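Hypothetical protein ST1444 (PDB 2EO0) probably resolves Holliday junctions as a magnesium-dependent, structure-specific endonuclease that nicks opposing strands of four-way DNA junctions during recombination. Local coordinates at residues Arg100-Asp105 / Glu120-Gly125. Numbering follows the deposited sequence.
Sequences RFIKFD and ETVEKG
Arg100 runs its side chain across the C-terminal end of helix 119-123, beside the carbonyls of Val122 and Glu123. Its aliphatic part lies on Val122, with Arg100 CB 3.7 Å from Val122 CG1 and CG close to Val122 O, an oxygen already bonded to the backbone N of Gly125. The chain bends at chi2 (-76°), which keeps CD near Val122 O and Glu123 O; Glu123 O sits over one face of the guanidinium, close to NH1 but at too poor an angle for a hydrogen bond. At the guanidinium edge, near its plane, Arg100 NH1 gives a weak hydrogen bond to Gly125 O, 3.5 Å long with an angle of 152° at the hydrogen. Further along the strand, Ile102 sets CG2 4.0 Å from Gly125 CA and CD1 4.2 Å from Val122 CG2, in an apolar layer that Leu91 and Ile117 extend. Phe101 pairs through its backbone with Met126 just beyond. An alanine in place of Arg100 would probably leave Glu123 O and Gly125 O without their nearby positive charge. Apolar packing thus seats the helix end on strand 98-103, outermost within this chain in the mixed sheet of this PDDEXK-clan fold, and the cation may partly offset the carbonyls' partial negative charge.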
ATOM      1  N   ARG A 100       5.287  -1.555  20.831  1.00 32.48           N
ATOM      2  CA  ARG A 100       5.194  -0.116  20.654  1.00 35.43           C
ATOM      3  C   ARG A 100       5.468   0.349  19.226  1.00 30.97           C
ATOM      4  O   ARG A 100       6.115  -0.347  18.444  1.00 30.35           O
ATOM      5  CB  ARG A 100       6.173   0.573  21.590  1.00 40.08           C
ATOM      6  CG  ARG A 100       5.963   0.219  23.016  1.00 34.59           C
ATOM      7  CD  ARG A 100       4.777   0.927  23.571  1.00 38.64           C
ATOM      8  NE  ARG A 100       4.333   0.209  24.752  1.00 58.84           N
ATOM      9  CZ  ARG A 100       3.682   0.757  25.763  1.00 57.68           C
ATOM     10  NH1 ARG A 100       3.390   2.056  25.728  1.00 63.17           N
ATOM     11  NH2 ARG A 100       3.360   0.009  26.816  1.00 45.38           N
ATOM     12  N   PHE A 101       4.994   1.554  18.932  1.00 27.73           N
ATOM     13  CA  PHE A 101       5.136   2.180  17.628  1.00 32.44           C
ATOM     14  C   PHE A 101       5.474   3.644  17.777  1.00 32.22           C
ATOM     15  O   PHE A 101       4.821   4.348  18.526  1.00 26.47           O
ATOM     16  CB  PHE A 101       3.800   2.113  16.873  1.00 38.68           C
ATOM     17  CG  PHE A 101       3.282   0.731  16.692  1.00 34.02           C
ATOM     18  CD1 PHE A 101       3.663  -0.021  15.594  1.00 34.67           C
ATOM     19  CD2 PHE A 101       2.446   0.158  17.653  1.00 36.35           C
ATOM     20  CE1 PHE A 101       3.212  -1.343  15.454  1.00 37.78           C
ATOM     21  CE2 PHE A 101       1.996  -1.147  17.528  1.00 29.91           C
ATOM     22  CZ  PHE A 101       2.376  -1.902  16.430  1.00 36.66           C
ATOM     23  N   ILE A 102       6.473   4.106  17.047  1.00 33.07           N
ATOM     24  CA  ILE A 102       6.812   5.525  17.051  1.00 34.45           C
ATOM     25  C   ILE A 102       6.949   5.934  15.589  1.00 35.92           C
ATOM     26  O   ILE A 102       7.069   5.071  14.711  1.00 35.15           O
ATOM     27  CB  ILE A 102       8.152   5.793  17.745  1.00 41.83           C
ATOM     28  CG1 ILE A 102       9.202   4.835  17.190  1.00 38.40           C
ATOM     29  CG2 ILE A 102       8.002   5.647  19.260  1.00 39.94           C
ATOM     30  CD1 ILE A 102      10.609   5.194  17.589  1.00 48.99           C
ATOM     31  N   LYS A 103       6.912   7.238  15.320  1.00 38.41           N
ATOM     32  CA  LYS A 103       7.090   7.729  13.951  1.00 29.69           C
ATOM     33  C   LYS A 103       8.536   7.424  13.593  1.00 34.85           C
ATOM     34  O   LYS A 103       9.450   7.663  14.386  1.00 27.03           O
ATOM     35  CB  LYS A 103       6.889   9.242  13.855  1.00 35.90           C
ATOM     36  CG  LYS A 103       5.459   9.710  13.768  1.00 37.27           C
ATOM     37  CD  LYS A 103       5.415  11.234  13.818  1.00 50.48           C
ATOM     38  CE  LYS A 103       4.119  11.814  13.213  1.00 65.82           C
ATOM     39  NZ  LYS A 103       2.856  11.278  13.807  1.00 59.82           N
ATOM     40  N   PHE A 104       8.747   6.887  12.398  1.00 33.14           N
ATOM     41  CA  PHE A 104      10.097   6.560  11.972  1.00 37.06           C
ATOM     42  C   PHE A 104      11.028   7.787  12.054  1.00 40.05           C
ATOM     43  O   PHE A 104      12.255   7.652  12.154  1.00 28.08           O
ATOM     44  CB  PHE A 104      10.067   6.020  10.556  1.00 35.07           C
ATOM     45  CG  PHE A 104      11.162   5.074  10.270  1.00 33.40           C
ATOM     46  CD1 PHE A 104      11.038   3.736  10.614  1.00 24.85           C
ATOM     47  CD2 PHE A 104      12.331   5.514   9.657  1.00 32.42           C
ATOM     48  CE1 PHE A 104      12.064   2.833  10.350  1.00 26.84           C
ATOM     49  CE2 PHE A 104      13.369   4.617   9.386  1.00 38.34           C
ATOM     50  CZ  PHE A 104      13.230   3.269   9.736  1.00 27.46           C
ATOM     51  N   ASP A 105      10.424   8.975  12.019  1.00 40.93           N
ATOM     52  CA  ASP A 105      11.157  10.238  12.097  1.00 45.00           C
ATOM     53  C   ASP A 105      11.831  10.460  13.442  1.00 42.83           C
ATOM     54  O   ASP A 105      12.633  11.374  13.590  1.00 39.07           O
ATOM     55  CB  ASP A 105      10.221  11.416  11.834  1.00 50.89           C
ATOM     56  CG  ASP A 105       9.719  11.445  10.418  1.00 69.04           C
ATOM     57  OD1 ASP A 105      10.451  10.933   9.528  1.00 63.29           O
ATOM     58  OD2 ASP A 105       8.606  11.996  10.192  1.00 70.68           O
ATOM     59  N   GLU A 120      13.773   4.128  26.004  1.00 51.64           N
ATOM     60  CA  GLU A 120      12.907   4.931  26.845  1.00 54.25           C
ATOM     61  C   GLU A 120      11.759   5.466  25.997  1.00 52.14           C
ATOM     62  O   GLU A 120      10.579   5.339  26.356  1.00 47.19           O
ATOM     63  CB  GLU A 120      13.687   6.115  27.432  1.00 54.01           C
ATOM     64  CG  GLU A 120      14.888   5.715  28.282  1.00 78.89           C
ATOM     65  CD  GLU A 120      15.760   4.632  27.628  1.00 79.22           C
ATOM     66  OE1 GLU A 120      16.426   4.908  26.609  1.00 71.14           O
ATOM     67  OE2 GLU A 120      15.770   3.492  28.141  1.00 85.46           O
ATOM     68  N   THR A 121      12.119   6.057  24.866  1.00 39.03           N
ATOM     69  CA  THR A 121      11.148   6.668  23.970  1.00 43.53           C
ATOM     70  C   THR A 121      10.125   5.674  23.440  1.00 45.32           C
ATOM     71  O   THR A 121       8.926   5.946  23.413  1.00 45.93           O
ATOM     72  CB  THR A 121      11.885   7.325  22.824  1.00 50.70           C
ATOM     73  OG1 THR A 121      13.000   8.038  23.370  1.00 46.80           O
ATOM     74  CG2 THR A 121      10.971   8.290  22.059  1.00 33.90           C
ATOM     75  N   VAL A 122      10.617   4.517  23.029  1.00 44.49           N
ATOM     76  CA  VAL A 122       9.775   3.452  22.512  1.00 40.07           C
ATOM     77  C   VAL A 122       8.780   2.991  23.579  1.00 42.63           C
ATOM     78  O   VAL A 122       7.603   2.761  23.298  1.00 40.60           O
ATOM     79  CB  VAL A 122      10.670   2.274  22.062  1.00 40.30           C
ATOM     80  CG1 VAL A 122       9.835   1.043  21.726  1.00 38.79           C
ATOM     81  CG2 VAL A 122      11.513   2.716  20.871  1.00 32.37           C
ATOM     82  N   GLU A 123       9.248   2.861  24.812  1.00 43.44           N
ATOM     83  CA  GLU A 123       8.361   2.410  25.870  1.00 46.69           C
ATOM     84  C   GLU A 123       7.210   3.381  26.030  1.00 41.06           C
ATOM     85  O   GLU A 123       6.084   2.978  26.303  1.00 43.42           O
ATOM     86  CB  GLU A 123       9.112   2.295  27.191  1.00 43.54           C
ATOM     87  CG  GLU A 123      10.318   1.400  27.141  1.00 48.75           C
ATOM     88  CD  GLU A 123      10.891   1.157  28.509  1.00 44.63           C
ATOM     89  OE1 GLU A 123      11.046   2.135  29.274  1.00 40.03           O
ATOM     90  OE2 GLU A 123      11.188  -0.013  28.811  1.00 44.93           O
ATOM     91  N   LYS A 124       7.508   4.664  25.852  1.00 45.31           N
ATOM     92  CA  LYS A 124       6.506   5.713  25.987  1.00 47.52           C
ATOM     93  C   LYS A 124       5.812   5.956  24.645  1.00 48.18           C
ATOM     94  O   LYS A 124       4.995   6.869  24.506  1.00 48.87           O
ATOM     95  CB  LYS A 124       7.175   6.993  26.498  1.00 47.70           C
ATOM     96  CG  LYS A 124       6.270   8.216  26.588  1.00 65.78           C
ATOM     97  CD  LYS A 124       7.113   9.483  26.542  1.00 74.15           C
ATOM     98  CE  LYS A 124       6.267  10.753  26.588  1.00 71.57           C
ATOM     99  NZ  LYS A 124       7.138  11.963  26.444  1.00 67.58           N
ATOM    100  N   GLY A 125       6.134   5.126  23.659  1.00 47.70           N
ATOM    101  CA  GLY A 125       5.525   5.262  22.351  1.00 47.46           C
ATOM    102  C   GLY A 125       4.061   4.869  22.410  1.00 48.06           C
ATOM    103  O   GLY A 125       3.513   4.687  23.492  1.00 40.67           O
TER